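Local coordinates for SusD/RagB family nutrient-binding outer membrane lipoprotein (Bacteroides vulgatus, PDB 4F7A) that probably binds mucin O-glycans at the cell surface as a SusD-like outer membrane lipoprotein with a TPR-like helical fold, at residues T43-N51 with P251-T261. Residues are numbered along the deposited sequence; the frame is centred on the assembly and turned at random.
Sequences TWPWQTFQN and PLAGVAGWGET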
ATOM      1  N   THR A  43      -0.349  -6.495 -17.352  1.00 16.15           N
ATOM      2  CA  THR A  43       0.890  -5.781 -17.035  1.00 14.21           C
ATOM      3  C   THR A  43       0.868  -4.275 -17.322  1.00 14.90           C
ATOM      4  O   THR A  43       1.144  -3.465 -16.414  1.00 15.13           O
ATOM      5  CB  THR A  43       2.118  -6.396 -17.741  1.00 16.07           C
ATOM      6  OG1 THR A  43       2.123  -7.817 -17.556  1.00 17.93           O
ATOM      7  CG2 THR A  43       3.414  -5.806 -17.177  1.00 15.20           C
ATOM      8  N   TRP A  44       0.590  -3.896 -18.574  1.00 14.88           N
ATOM      9  CA  TRP A  44       0.655  -2.490 -18.969  1.00 15.77           C
ATOM     10  C   TRP A  44      -0.351  -1.583 -18.205  1.00 15.31           C
ATOM     11  O   TRP A  44       0.007  -0.454 -17.857  1.00 15.37           O
ATOM     12  CB  TRP A  44       0.633  -2.294 -20.503  1.00 16.96           C
ATOM     13  CG  TRP A  44      -0.686  -2.612 -21.163  1.00 18.75           C
ATOM     14  CD1 TRP A  44      -1.056  -3.787 -21.760  1.00 25.88           C
ATOM     15  CD2 TRP A  44      -1.814  -1.734 -21.260  1.00 22.31           C
ATOM     16  NE1 TRP A  44      -2.351  -3.689 -22.222  1.00 26.51           N
ATOM     17  CE2 TRP A  44      -2.838  -2.441 -21.929  1.00 23.44           C
ATOM     18  CE3 TRP A  44      -2.057  -0.416 -20.840  1.00 22.16           C
ATOM     19  CZ2 TRP A  44      -4.094  -1.880 -22.184  1.00 24.81           C
ATOM     20  CZ3 TRP A  44      -3.306   0.144 -21.102  1.00 23.98           C
ATOM     21  CH2 TRP A  44      -4.310  -0.594 -21.767  1.00 27.97           C
ATOM     22  N   PRO A  45      -1.560  -2.080 -17.868  1.00 14.41           N
ATOM     23  CA  PRO A  45      -2.412  -1.210 -17.016  1.00 14.45           C
ATOM     24  C   PRO A  45      -1.874  -1.009 -15.612  1.00 13.70           C
ATOM     25  O   PRO A  45      -1.840   0.124 -15.116  1.00 15.86           O
ATOM     26  CB  PRO A  45      -3.758  -1.946 -16.991  1.00 14.91           C
ATOM     27  CG  PRO A  45      -3.745  -2.714 -18.274  1.00 13.25           C
ATOM     28  CD  PRO A  45      -2.334  -3.232 -18.340  1.00 16.69           C
ATOM     29  N   TRP A  46      -1.390  -2.082 -14.994  1.00 13.45           N
ATOM     30  CA  TRP A  46      -0.831  -1.993 -13.652  1.00 12.17           C
ATOM     31  C   TRP A  46       0.351  -1.026 -13.606  1.00 13.45           C
ATOM     32  O   TRP A  46       0.558  -0.348 -12.595  1.00 11.56           O
ATOM     33  CB  TRP A  46      -0.421  -3.375 -13.135  1.00 11.61           C
ATOM     34  CG  TRP A  46       0.135  -3.320 -11.762  1.00  9.35           C
ATOM     35  CD1 TRP A  46      -0.576  -3.291 -10.593  1.00 13.22           C
ATOM     36  CD2 TRP A  46       1.515  -3.213 -11.395  1.00 12.14           C
ATOM     37  NE1 TRP A  46       0.270  -3.211  -9.533  1.00 10.97           N
ATOM     38  CE2 TRP A  46       1.565  -3.163  -9.985  1.00 10.38           C
ATOM     39  CE3 TRP A  46       2.715  -3.219 -12.113  1.00 11.37           C
ATOM     40  CZ2 TRP A  46       2.769  -3.065  -9.275  1.00 11.77           C
ATOM     41  CZ3 TRP A  46       3.929  -3.147 -11.395  1.00 12.01           C
ATOM     42  CH2 TRP A  46       3.936  -3.046  -9.997  1.00 10.09           C
ATOM     43  N   GLN A  47       1.114  -0.942 -14.696  1.00 12.70           N
ATOM     44  CA  GLN A  47       2.299  -0.106 -14.700  1.00 14.37           C
ATOM     45  C   GLN A  47       1.952   1.348 -14.380  1.00 15.67           C
ATOM     46  O   GLN A  47       2.669   1.991 -13.618  1.00 13.74           O
ATOM     47  CB  GLN A  47       3.075  -0.208 -16.010  1.00 15.00           C
ATOM     48  CG  GLN A  47       4.373   0.650 -16.013  1.00 16.46           C
ATOM     49  CD  GLN A  47       5.068   0.666 -17.378  1.00 24.88           C
ATOM     50  OE1 GLN A  47       4.405   0.668 -18.410  1.00 23.89           O
ATOM     51  NE2 GLN A  47       6.400   0.711 -17.380  1.00 19.07           N
ATOM     52  N   THR A  48       0.849   1.856 -14.935  1.00 15.51           N
ATOM     53  CA  THR A  48       0.375   3.230 -14.596  1.00 15.35           C
ATOM     54  C   THR A  48      -0.560   3.304 -13.395  1.00 16.90           C
ATOM     55  O   THR A  48      -0.632   4.335 -12.728  1.00 17.49           O
ATOM     56  CB  THR A  48      -0.288   3.934 -15.820  1.00 15.36           C
ATOM     57  OG1 THR A  48      -1.518   3.276 -16.151  1.00 14.80           O
ATOM     58  CG2 THR A  48       0.654   3.914 -17.051  1.00 17.90           C
ATOM     59  N   PHE A  49      -1.290   2.227 -13.116  1.00 15.39           N
ATOM     60  CA  PHE A  49      -2.116   2.105 -11.893  1.00 15.46           C
ATOM     61  C   PHE A  49      -1.273   2.428 -10.662  1.00 15.14           C
ATOM     62  O   PHE A  49      -1.599   3.319  -9.870  1.00 14.03           O
ATOM     63  CB  PHE A  49      -2.675   0.662 -11.802  1.00 13.29           C
ATOM     64  CG  PHE A  49      -3.780   0.455 -10.764  1.00 15.88           C
ATOM     65  CD1 PHE A  49      -3.502   0.375  -9.417  1.00 26.68           C
ATOM     66  CD2 PHE A  49      -5.092   0.261 -11.163  1.00 14.86           C
ATOM     67  CE1 PHE A  49      -4.530   0.159  -8.489  1.00 27.59           C
ATOM     68  CE2 PHE A  49      -6.102   0.030 -10.256  1.00 17.89           C
ATOM     69  CZ  PHE A  49      -5.828  -0.005  -8.920  1.00 15.28           C
ATOM     70  N   GLN A  50      -0.140   1.750 -10.562  1.00 13.19           N
ATOM     71  CA  GLN A  50       0.679   1.825  -9.377  1.00 14.48           C
ATOM     72  C   GLN A  50       2.183   2.004  -9.582  1.00 13.65           C
ATOM     73  O   GLN A  50       2.824   2.707  -8.792  1.00 14.96           O
ATOM     74  CB  GLN A  50       0.373   0.556  -8.572  1.00 17.02           C
ATOM     75  CG  GLN A  50       1.337   0.145  -7.569  1.00 18.96           C
ATOM     76  CD  GLN A  50       0.745  -0.792  -6.514  1.00 17.27           C
ATOM     77  OE1 GLN A  50      -0.398  -1.300  -6.615  1.00 13.88           O
ATOM     78  NE2 GLN A  50       1.538  -1.038  -5.514  1.00 13.18           N
ATOM     79  N   ASN A  51       2.782   1.337 -10.569  1.00 14.14           N
ATOM     80  CA  ASN A  51       4.244   1.271 -10.596  1.00 14.17           C
ATOM     81  C   ASN A  51       4.908   2.611 -10.869  1.00 14.70           C
ATOM     82  O   ASN A  51       5.929   2.943 -10.244  1.00 15.26           O
ATOM     83  CB  ASN A  51       4.763   0.225 -11.584  1.00 17.08           C
ATOM     84  CG  ASN A  51       6.206  -0.146 -11.326  1.00 16.03           C
ATOM     85  OD1 ASN A  51       7.036  -0.049 -12.226  1.00 16.15           O
ATOM     86  ND2 ASN A  51       6.526  -0.577 -10.071  1.00 14.80           N
ATOM     87  N   PRO A 251       1.830  -8.595 -11.530  1.00 12.30           N
ATOM     88  CA  PRO A 251       2.224  -7.628 -12.554  1.00 13.20           C
ATOM     89  C   PRO A 251       3.591  -6.997 -12.307  1.00 12.43           C
ATOM     90  O   PRO A 251       4.217  -6.522 -13.250  1.00 13.98           O
ATOM     91  CB  PRO A 251       1.117  -6.571 -12.486  1.00 13.57           C
ATOM     92  CG  PRO A 251       0.586  -6.681 -11.143  1.00  9.76           C
ATOM     93  CD  PRO A 251       0.652  -8.125 -10.771  1.00 12.14           C
ATOM     94  N   LEU A 252       4.061  -7.000 -11.063  1.00 10.75           N
ATOM     95  CA  LEU A 252       5.399  -6.482 -10.767  1.00 11.39           C
ATOM     96  C   LEU A 252       6.438  -7.289 -11.513  1.00 12.75           C
ATOM     97  O   LEU A 252       7.391  -6.733 -12.049  1.00 13.94           O
ATOM     98  CB  LEU A 252       5.672  -6.478  -9.264  1.00 10.99           C
ATOM     99  CG  LEU A 252       7.030  -5.957  -8.778  1.00 13.06           C
ATOM    100  CD1 LEU A 252       7.293  -4.493  -9.134  1.00 13.05           C
ATOM    101  CD2 LEU A 252       7.132  -6.171  -7.252  1.00 10.81           C
ATOM    102  N   ALA A 253       6.230  -8.607 -11.574  1.00 12.61           N
ATOM    103  CA  ALA A 253       7.129  -9.492 -12.273  1.00 14.70           C
ATOM    104  C   ALA A 253       7.061  -9.222 -13.758  1.00 15.38           C
ATOM    105  O   ALA A 253       8.077  -9.335 -14.444  1.00 13.32           O
ATOM    106  CB  ALA A 253       6.817 -11.017 -11.951  1.00 12.78           C
ATOM    107  N   GLY A 254       5.882  -8.840 -14.251  1.00 14.24           N
ATOM    108  CA  GLY A 254       5.727  -8.471 -15.650  1.00 16.68           C
ATOM    109  C   GLY A 254       6.518  -7.236 -16.029  1.00 15.87           C
ATOM    110  O   GLY A 254       7.228  -7.251 -17.036  1.00 18.23           O
ATOM    111  N   VAL A 255       6.409  -6.177 -15.219  1.00 14.59           N
ATOM    112  CA  VAL A 255       7.196  -4.946 -15.428  1.00 15.31           C
ATOM    113  C   VAL A 255       8.696  -5.209 -15.238  1.00 15.03           C
ATOM    114  O   VAL A 255       9.524  -4.652 -15.975  1.00 17.85           O
ATOM    115  CB  VAL A 255       6.687  -3.784 -14.548  1.00 14.70           C
ATOM    116  CG1 VAL A 255       7.488  -2.504 -14.771  1.00 11.77           C
ATOM    117  CG2 VAL A 255       5.180  -3.536 -14.828  1.00 12.94           C
ATOM    118  N   ALA A 256       9.045  -6.079 -14.296  1.00 12.01           N
ATOM    119  CA  ALA A 256      10.448  -6.500 -14.125  1.00 15.45           C
ATOM    120  C   ALA A 256      10.955  -7.180 -15.400  1.00 17.85           C
ATOM    121  O   ALA A 256      12.112  -6.985 -15.796  1.00 14.35           O
ATOM    122  CB  ALA A 256      10.615  -7.409 -12.965  1.00 14.45           C
ATOM    123  N   GLY A 257      10.085  -7.961 -16.041  1.00 17.96           N
ATOM    124  CA  GLY A 257      10.421  -8.632 -17.286  1.00 18.11           C
ATOM    125  C   GLY A 257      10.700  -7.660 -18.415  1.00 19.05           C
ATOM    126  O   GLY A 257      11.442  -7.980 -19.322  1.00 17.59           O
ATOM    127  N   TRP A 258      10.112  -6.472 -18.360  1.00 17.55           N
ATOM    128  CA  TRP A 258      10.441  -5.411 -19.314  1.00 18.16           C
ATOM    129  C   TRP A 258      11.717  -4.636 -18.966  1.00 19.92           C
ATOM    130  O   TRP A 258      12.111  -3.736 -19.691  1.00 18.04           O
ATOM    131  CB  TRP A 258       9.311  -4.400 -19.399  1.00 18.95           C
ATOM    132  CG  TRP A 258       8.009  -4.938 -19.851  1.00 20.91           C
ATOM    133  CD1 TRP A 258       7.780  -6.103 -20.531  1.00 25.45           C
ATOM    134  CD2 TRP A 258       6.742  -4.281 -19.730  1.00 22.29           C
ATOM    135  NE1 TRP A 258       6.431  -6.217 -20.817  1.00 24.55           N
ATOM    136  CE2 TRP A 258       5.777  -5.114 -20.334  1.00 22.08           C
ATOM    137  CE3 TRP A 258       6.331  -3.064 -19.179  1.00 22.58           C
ATOM    138  CZ2 TRP A 258       4.422  -4.774 -20.384  1.00 25.33           C
ATOM    139  CZ3 TRP A 258       4.985  -2.732 -19.227  1.00 29.89           C
ATOM    140  CH2 TRP A 258       4.053  -3.580 -19.835  1.00 28.41           C
ATOM    141  N   GLY A 259      12.338  -4.956 -17.844  1.00 17.98           N
ATOM    142  CA  GLY A 259      13.545  -4.290 -17.418  1.00 17.27           C
ATOM    143  C   GLY A 259      13.332  -2.949 -16.736  1.00 17.21           C
ATOM    144  O   GLY A 259      14.223  -2.119 -16.761  1.00 16.45           O
ATOM    145  N   GLU A 260      12.191  -2.746 -16.078  1.00 17.18           N
ATOM    146  CA  GLU A 260      11.796  -1.400 -15.604  1.00 16.52           C
ATOM    147  C   GLU A 260      11.603  -1.232 -14.093  1.00 16.84           C
ATOM    148  O   GLU A 260      11.085  -0.211 -13.662  1.00 18.05           O
ATOM    149  CB  GLU A 260      10.528  -0.942 -16.358  1.00 18.02           C
ATOM    150  CG  GLU A 260      10.812  -0.580 -17.812  1.00 20.60           C
ATOM    151  CD  GLU A 260       9.600  -0.055 -18.549  1.00 24.14           C
ATOM    152  OE1 GLU A 260       9.076   1.013 -18.178  1.00 19.71           O
ATOM    153  OE2 GLU A 260       9.178  -0.698 -19.525  1.00 22.15           O
ATOM    154  N   THR A 261      12.053  -2.200 -13.287  1.00 16.92           N
ATOM    155  CA  THR A 261      11.885  -2.137 -11.829  1.00 13.41           C
ATOM    156  C   THR A 261      13.224  -2.123 -11.092  1.00 14.95           C
ATOM    157  O   THR A 261      13.743  -3.166 -10.711  1.00 15.17           O
ATOM    158  CB  THR A 261      11.045  -3.335 -11.349  1.00 15.81           C
ATOM    159  OG1 THR A 261      11.658  -4.542 -11.811  1.00 16.59           O
ATOM    160  CG2 THR A 261       9.608  -3.235 -11.889  1.00 10.48           C
TER
HETATM  161  O   HOH W   1       9.658   0.658 -11.430  1.00 17.34           O
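W46 on helix 44-51 lies against P251, L252 and V255 on helix 251-257. Its CG stands anti to the backbone N (chi1 -179°), which carries the indole across to that helix. From CB outward, CB meets P251 CB at 3.6 Å. The five-membered ring then takes P251 CG over one face in a CH-pi contact, 3.5 Å from the ring centroid. Further out, CE3 and CZ3 bring the ring edge to V255 CG2, which lies near the ring plane. At the far end CH2 reaches L252 CD1 at 3.8 Å. A serine replacing this tryptophan would probably leave P251, L252 and V255 without their shared packing surface and open a gap between the two helices.

The W258 indole is met differently. T43 CG2 sits over its six-membered ring, 3.8 Å from the centroid. W44 CB and the Q47 amide lie at its edge. Q47 runs extended, and its NE2 gives a weak, bent hydrogen bond to E260 OE1 (2.8 Å, 118° at the hydrogen). D63 brings a second acidic group close to E260 OE1. Deeper in, one water donates to both N51 OD1 and E260 O, while N51 ND2 is held by D55.

Just past helix 251-257, G259 takes a positive phi in a Schellman motif, and the chain turns toward strand 262-263, paired antiparallel with strand 61-62. The two short helices, 200 residues apart in this SusD-like fold, cross at -104°, with axes 9.2 Å apart. Helix 84-104 packs against helix 44-51 through Y88 and T89, and helix 435-445 adds M436 beside F49 and Q50.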